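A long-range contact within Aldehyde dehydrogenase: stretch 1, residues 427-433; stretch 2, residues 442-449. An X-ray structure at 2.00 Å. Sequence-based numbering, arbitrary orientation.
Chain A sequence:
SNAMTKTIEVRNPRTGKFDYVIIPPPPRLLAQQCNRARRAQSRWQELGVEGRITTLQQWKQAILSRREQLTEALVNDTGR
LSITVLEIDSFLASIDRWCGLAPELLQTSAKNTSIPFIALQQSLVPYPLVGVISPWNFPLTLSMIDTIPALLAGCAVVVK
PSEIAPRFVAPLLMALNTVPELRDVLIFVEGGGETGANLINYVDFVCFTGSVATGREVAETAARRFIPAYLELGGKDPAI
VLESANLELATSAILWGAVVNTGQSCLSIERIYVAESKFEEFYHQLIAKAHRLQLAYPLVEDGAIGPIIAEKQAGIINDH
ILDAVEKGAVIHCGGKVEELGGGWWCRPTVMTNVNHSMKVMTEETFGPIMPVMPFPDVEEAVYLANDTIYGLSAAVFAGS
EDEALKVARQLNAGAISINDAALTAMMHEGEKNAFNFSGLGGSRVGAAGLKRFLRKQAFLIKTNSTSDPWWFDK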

# COMPACT_ATOMS: atom_id res chain seq x y z
N MSE A 427 -21.57 -3.71 8.92
CA MSE A 427 -21.53 -3.98 7.52
C MSE A 427 -20.17 -3.87 6.99
O MSE A 427 -19.41 -3.02 7.38
N HIS A 428 -19.96 -4.65 5.96
CA HIS A 428 -18.68 -4.96 5.40
C HIS A 428 -18.70 -4.56 3.92
O HIS A 428 -17.98 -5.15 3.14
N GLU A 429 -19.59 -3.67 3.49
CA GLU A 429 -19.55 -3.19 2.10
C GLU A 429 -19.13 -1.75 2.14
O GLU A 429 -19.34 -1.07 3.15
N GLY A 430 -18.50 -1.29 1.07
CA GLY A 430 -18.01 0.11 1.03
C GLY A 430 -16.51 0.20 1.29
O GLY A 430 -16.07 0.17 2.43
N GLU A 431 -15.74 0.31 0.22
CA GLU A 431 -14.30 0.50 0.33
C GLU A 431 -14.01 1.85 0.91
O GLU A 431 -14.66 2.84 0.59
N LYS A 432 -13.05 1.88 1.82
CA LYS A 432 -12.72 3.07 2.54
C LYS A 432 -11.24 3.08 2.88
O LYS A 432 -10.65 2.04 3.21
N ASN A 433 -10.66 4.27 2.81
CA ASN A 433 -9.26 4.48 3.29
C ASN A 433 -9.32 5.37 4.54
O ASN A 433 -10.02 6.39 4.55
N GLY A 442 -4.53 0.99 2.51
CA GLY A 442 -5.68 0.71 1.66
C GLY A 442 -6.92 0.26 2.46
O GLY A 442 -7.22 0.79 3.51
N SER A 443 -7.66 -0.66 1.90
CA SER A 443 -8.97 -1.03 2.46
C SER A 443 -8.96 -2.53 2.75
O SER A 443 -8.37 -3.29 1.98
N ARG A 444 -9.61 -2.93 3.83
CA ARG A 444 -9.79 -4.37 4.14
C ARG A 444 -11.16 -4.83 3.74
O ARG A 444 -11.54 -5.95 3.97
N VAL A 445 -11.88 -3.96 3.05
CA VAL A 445 -13.24 -4.24 2.65
C VAL A 445 -13.27 -4.49 1.16
O VAL A 445 -12.54 -3.89 0.39
N GLY A 446 -14.08 -5.46 0.78
CA GLY A 446 -14.33 -5.75 -0.62
C GLY A 446 -13.20 -6.44 -1.32
O GLY A 446 -12.37 -7.08 -0.70
N ALA A 447 -13.18 -6.29 -2.64
CA ALA A 447 -12.09 -6.76 -3.48
C ALA A 447 -10.76 -6.43 -2.89
O ALA A 447 -10.03 -7.33 -2.56
N ALA A 448 -10.43 -5.15 -2.79
CA ALA A 448 -9.09 -4.69 -2.37
C ALA A 448 -8.63 -5.30 -1.05
O ALA A 448 -7.44 -5.45 -0.81
N GLY A 449 -9.59 -5.68 -0.21
CA GLY A 449 -9.34 -6.36 1.02
C GLY A 449 -8.74 -7.77 0.87
O GLY A 449 -8.13 -8.29 1.82

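Two hydrogen bonds, both pairing a backbone amide with a side-chain oxygen, anchor the contact. In the first, Ala448 N donates to Glu431 OE2 at 3.2 Å with an N-H...acceptor angle of 164°, so the carboxylate meets an amide in the helical part of stretch 2. The CA-to-CB bond of Glu431 points sideways, and its chi1 of -97° lies between wells; with chi2 t, the side chain extends until its end comes nearer the other stretch. OE2 also lies 3.5 Å from Ala448 CB, while OE1 is hydrogen-bonded elsewhere in the structure.

In the second, Lys432 N donates to Ser443 OG at 3.3 Å and 170°. Ser443 points toward stretch 1 with chi1 t, and the same OG accepts from Val445 N within its own stretch (3.3 Å, 160°). One hydroxyl oxygen thus ties the turn of stretch 2 to the backbone of stretch 1.

Val445, with chi1 t, is the main apolar element: it points toward stretch 1 and has 94 Å² covered, the largest area of any residue here. Its CG1 lies 3.3 Å from both His428 O and Gly430 O, so this methyl packs against backbone carbonyls. Its CG2 is 3.8 Å from Lys432 NZ, which arrives through a p, t, t, m side chain whose end comes nearer although CB points sideways. On the backbone side, Val445 O sits 3.3 Å from Glu431 CG.

Farther along, Asn433 (chi1 m) brings ND2 to 3.2 Å from Gly442 C. Although ND2 is also 3.4 Å from Gly442 O, the poor angle excludes a hydrogen bond; OD1 is satisfied elsewhere in the structure. Arg444 points away, and the end of His428 leads away despite its sideways CB. Together the stretches bury 411 Å², summed over both sides.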

# COMPACT_ATOMS: atom_id res chain seq x y z
CB MSE A 427 -22.21 -2.88 6.78
CG MSE A 427 -23.57 -2.82 7.36
SE MSE A 427 -24.25 -1.28 6.42
CE MSE A 427 -24.58 -2.26 4.72
CB HIS A 428 -18.56 -6.49 5.51
CG HIS A 428 -19.79 -7.21 5.04
ND1 HIS A 428 -20.12 -7.33 3.70
CD2 HIS A 428 -20.82 -7.77 5.73
CE1 HIS A 428 -21.28 -7.96 3.59
NE2 HIS A 428 -21.71 -8.25 4.81
CB GLU A 429 -20.91 -3.29 1.43
CG GLU A 429 -21.45 -4.69 1.47
CD GLU A 429 -22.68 -4.84 2.38
OE1 GLU A 429 -22.76 -4.26 3.56
OE2 GLU A 429 -23.53 -5.56 1.85
CB GLU A 431 -13.63 0.33 -1.03
CG GLU A 431 -13.05 -1.09 -1.21
CD GLU A 431 -12.57 -1.41 -2.63
OE1 GLU A 431 -12.29 -0.46 -3.40
OE2 GLU A 431 -12.46 -2.63 -2.97
CB LYS A 432 -13.52 3.20 3.83
CG LYS A 432 -13.54 1.92 4.66
CD LYS A 432 -13.75 2.23 6.14
CE LYS A 432 -13.87 0.94 6.95
NZ LYS A 432 -14.93 0.06 6.37
CB ASN A 433 -8.38 5.14 2.19
CG ASN A 433 -8.25 4.28 0.92
OD1 ASN A 433 -8.46 4.72 -0.17
ND2 ASN A 433 -7.93 3.02 1.09
CB SER A 443 -10.08 -0.70 1.44
OG SER A 443 -11.32 -0.89 2.08
CB ARG A 444 -9.52 -4.71 5.61
CG ARG A 444 -10.34 -3.98 6.61
CD ARG A 444 -10.31 -4.69 7.94
NE ARG A 444 -9.00 -4.87 8.57
CZ ARG A 444 -8.70 -4.50 9.81
NH1 ARG A 444 -9.59 -3.87 10.57
NH2 ARG A 444 -7.51 -4.77 10.33
CB VAL A 445 -14.19 -3.11 3.13
CG1 VAL A 445 -15.48 -3.09 2.32
CG2 VAL A 445 -14.50 -3.30 4.62
CB ALA A 447 -12.18 -6.15 -4.88
CB ALA A 448 -9.06 -3.17 -2.28